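Local coordinates for hypothetical protein Ta0852 (Thermoplasma acidophilum, PDB 1YB2) that probably transfers methyl groups from S-adenosyl-L-methionine to adenine in RNA, as tRNA (adenine(58)-N1)-methyltransferases do, at residues 37-40 against 41-44; 213-216 against 217-220. All coordinates share one frame; numbering follows the deposited sequence.

Interaction 1 of 2, residues 37-40 against 41-44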
# COMPACT_ATOMS: atom_id res chain seq x y z
N LYS A 37 -8.52 -22.65 -4.76
CA LYS A 37 -8.79 -22.71 -3.33
C LYS A 37 -8.50 -24.10 -2.79
O LYS A 37 -8.72 -25.11 -3.46
CB LYS A 37 -10.21 -22.23 -3.00
CG LYS A 37 -10.34 -20.69 -3.10
CD LYS A 37 -11.66 -20.13 -2.53
CE LYS A 37 -12.81 -20.20 -3.53
NZ LYS A 37 -13.89 -19.20 -3.25
N PHE A 38 -7.96 -24.13 -1.58
CA PHE A 38 -7.59 -25.38 -0.92
C PHE A 38 -8.29 -25.49 0.44
O PHE A 38 -8.31 -24.54 1.21
CB PHE A 38 -6.07 -25.46 -0.75
CG PHE A 38 -5.59 -26.74 -0.13
CD1 PHE A 38 -5.61 -27.93 -0.86
CD2 PHE A 38 -5.11 -26.76 1.17
CE1 PHE A 38 -5.18 -29.12 -0.29
CE2 PHE A 38 -4.68 -27.95 1.75
CZ PHE A 38 -4.71 -29.13 1.01
N ASP A 39 -8.84 -26.67 0.72
CA ASP A 39 -9.45 -26.95 2.03
C ASP A 39 -8.62 -28.05 2.68
O ASP A 39 -8.57 -29.16 2.16
CB ASP A 39 -10.92 -27.39 1.85
CG ASP A 39 -11.61 -27.75 3.18
OD1 ASP A 39 -11.02 -27.60 4.27
OD2 ASP A 39 -12.79 -28.18 3.12
N GLU A 40 -7.95 -27.72 3.78
CA GLU A 40 -7.00 -28.64 4.43
C GLU A 40 -7.65 -29.75 5.24
O GLU A 40 -7.03 -30.79 5.49
CB GLU A 40 -5.97 -27.88 5.28
CG GLU A 40 -6.53 -27.06 6.44
CD GLU A 40 -5.51 -26.02 6.96
OE1 GLU A 40 -5.84 -24.80 6.92
OE2 GLU A 40 -4.40 -26.44 7.40
N SER A 41 -8.90 -29.53 5.65
CA SER A 41 -9.66 -30.56 6.37
C SER A 41 -9.89 -31.79 5.50
O SER A 41 -9.81 -32.92 5.98
CB SER A 41 -10.99 -30.00 6.84
OG SER A 41 -10.77 -29.11 7.90
N THR A 42 -10.12 -31.54 4.22
CA THR A 42 -10.54 -32.57 3.29
C THR A 42 -9.48 -32.78 2.17
O THR A 42 -9.61 -33.68 1.34
CB THR A 42 -11.92 -32.17 2.72
OG1 THR A 42 -12.57 -33.30 2.12
CG2 THR A 42 -11.80 -31.03 1.71
N ASN A 43 -8.43 -31.95 2.18
CA ASN A 43 -7.39 -31.92 1.13
C ASN A 43 -7.95 -31.78 -0.29
O ASN A 43 -7.48 -32.44 -1.22
CB ASN A 43 -6.42 -33.10 1.27
CG ASN A 43 -5.41 -32.92 2.40
OD1 ASN A 43 -5.16 -31.79 2.86
ND2 ASN A 43 -4.83 -34.02 2.86
N SER A 44 -8.94 -30.91 -0.44
CA SER A 44 -9.59 -30.68 -1.73
C SER A 44 -8.98 -29.48 -2.46
O SER A 44 -8.59 -28.49 -1.84
CB SER A 44 -11.10 -30.46 -1.56
OG SER A 44 -11.36 -29.13 -1.10
O HOH W 1 -11.13 -26.35 -2.15
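D39 and T42 meet across a tight turn with their side chains at about a right angle. The methyl CG2 of T42 lies 3.3 Å from D39 OD2. The other oxygen, D39 OD1, accepts a hydrogen bond from S41 N at 3.2 Å, and the donor comes from above the carboxylate plane. D39 can reach back over the turn because its CG is anti to the backbone N (chi1 178°).

F38 and N43 run side by side and point the same way. The ring and amide planes are only 23° apart, and N43 OD1 sits 3.3 Å from F38 CZ. I60 touches both side chains, and N43 ND2 bonds to R58 O.

D39 and S44 form an antiparallel hydrogen-bonded pair. D39 N gives to S44 O and S44 N gives to D39 O, each at 3.2 Å. N43 and S44 together face D39, which makes a G1 beta bulge. N43 has the positive phi (53°) of its first position. A water joins S44 OG to K37 O, the latter link weak.

Backbone bonds close the hairpin between strands 36-39 and 44-46. The D39 carboxylate adds one off-plane bond, and its charge probably suits the S41 N-H.

Interaction 2 of 2, residues 213-216 against 217-220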
# COMPACT_ATOMS: atom_id res chain seq x y z
N ASN A 213 14.77 -1.17 -14.27
CA ASN A 213 14.49 -1.37 -15.69
C ASN A 213 14.09 -2.79 -16.07
O ASN A 213 14.20 -3.73 -15.26
CB ASN A 213 15.63 -0.84 -16.59
CG ASN A 213 16.96 -1.49 -16.28
OD1 ASN A 213 17.16 -2.68 -16.52
ND2 ASN A 213 17.90 -0.69 -15.79
N PHE A 214 13.62 -2.91 -17.32
CA PHE A 214 13.10 -4.16 -17.84
C PHE A 214 14.15 -5.26 -17.85
O PHE A 214 13.87 -6.37 -17.40
CB PHE A 214 12.49 -3.97 -19.24
CG PHE A 214 11.99 -5.26 -19.84
CD1 PHE A 214 10.68 -5.67 -19.63
CD2 PHE A 214 12.84 -6.07 -20.60
CE1 PHE A 214 10.22 -6.87 -20.17
CE2 PHE A 214 12.39 -7.27 -21.13
CZ PHE A 214 11.07 -7.67 -20.92
N ASP A 215 15.35 -4.97 -18.35
CA ASP A 215 16.40 -5.98 -18.47
C ASP A 215 16.81 -6.61 -17.12
O ASP A 215 17.04 -7.81 -17.05
CB ASP A 215 17.61 -5.45 -19.24
CG ASP A 215 17.31 -5.22 -20.73
OD1 ASP A 215 16.42 -5.92 -21.30
OD2 ASP A 215 17.97 -4.35 -21.36
N GLN A 216 16.89 -5.79 -16.08
CA GLN A 216 17.21 -6.27 -14.73
C GLN A 216 16.06 -7.10 -14.13
O GLN A 216 16.28 -8.12 -13.47
CB GLN A 216 17.58 -5.08 -13.84
CG GLN A 216 18.90 -4.43 -14.26
CD GLN A 216 19.33 -3.28 -13.37
OE1 GLN A 216 19.01 -3.25 -12.19
NE2 GLN A 216 20.10 -2.35 -13.94
N SER A 217 14.84 -6.63 -14.40
CA SER A 217 13.61 -7.30 -14.03
C SER A 217 13.57 -8.72 -14.61
O SER A 217 13.29 -9.68 -13.90
CB SER A 217 12.41 -6.45 -14.50
OG SER A 217 11.18 -6.94 -14.01
N GLU A 218 13.90 -8.83 -15.90
CA GLU A 218 13.88 -10.10 -16.61
C GLU A 218 14.95 -11.06 -16.07
O GLU A 218 14.68 -12.24 -15.86
CB GLU A 218 14.05 -9.87 -18.11
CG GLU A 218 14.19 -11.13 -18.95
CD GLU A 218 14.27 -10.81 -20.43
OE1 GLU A 218 15.12 -9.96 -20.81
OE2 GLU A 218 13.49 -11.41 -21.20
N LYS A 219 16.15 -10.54 -15.84
CA LYS A 219 17.23 -11.32 -15.23
C LYS A 219 16.84 -11.84 -13.83
O LYS A 219 17.17 -12.95 -13.44
CB LYS A 219 18.48 -10.46 -15.14
CG LYS A 219 19.76 -11.24 -14.95
CD LYS A 219 20.98 -10.36 -15.21
CE LYS A 219 22.28 -11.14 -15.03
NZ LYS A 219 22.27 -12.47 -15.73
N THR A 220 16.18 -10.99 -13.06
CA THR A 220 15.70 -11.36 -11.73
C THR A 220 14.70 -12.52 -11.82
O THR A 220 14.79 -13.49 -11.07
CB THR A 220 15.08 -10.15 -11.02
OG1 THR A 220 16.08 -9.13 -10.85
CG2 THR A 220 14.49 -10.53 -9.64
O HOH W 2 17.51 -9.54 -19.02
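Q216 meets T220 one turn on in helix 214-223. With S217 and E218, Q216 has the most surface buried between residues 213-216 and 217-220. Q216 meets the next turn mainly through its backbone. Its carbonyl oxygen accepts twice from T220, from opposite faces of the carbonyl plane. T220 N gives one bond at 2.9 Å. T220 OG1 gives the other at 2.8 Å, from above the plane. The hydroxyl reaches back because it lies beside its own backbone N (chi1 -61°). A buried side-chain hydroxyl is thus satisfied within the helix.

The N-H of Q216 is taken by N213 OD1 at 3.2 Å. N213 is the N-cap of the helix, and this bond caps an amide of the first turn.

S217 N donates to N213 O at 3.1 Å, the first main-chain bond of the helix. S217 CB packs 3.2 Å from F214 O.

E218 N bonds to F214 O at 2.9 Å, nearly along the C=O axis. The extended E218 side chain brings OE1 to 3.8 Å from F214 CE2, with ring and carboxylate planes 64° apart. D215 OD1 lies at the edge of the same ring and 4.3 Å from E218 OE1. The closeness of these like charges may raise the pKa of one of them slightly. A water donates to both E218 OE1 and D215 O, bridging successive turns, and may ease the repulsion.

The helix packs on the methyltransferase sheet. Q216 and T220 touch L211 of strand 205-211, while F214 and S217 touch F261 of strand 258-267. W191, in a loop, is touched by Q216 and T220 and makes a cation-pi contact with K219. F214 packs on I242 of the second subunit, and S217 and E218 on its L243.

In the fold
Interactions 1 and 2 belong to different parts of the chain. Interaction 1 is a hairpin turn in the FKBP-like N-terminal region. Interaction 2 is the start of a helix in the methyltransferase region. Their centres are 36 Å apart, their nearest atoms are about 26 Å apart, and they do not touch. Interaction 2 is close to the predicted S-adenosyl-L-methionine site: the side chain of Q216 is about 8 Å from that of D186. Interaction 1 lies away from the predicted binding residues. Both also reach the second subunit. K37 forms a salt bridge with its E157, whereas interaction 2 meets it by side-chain packing.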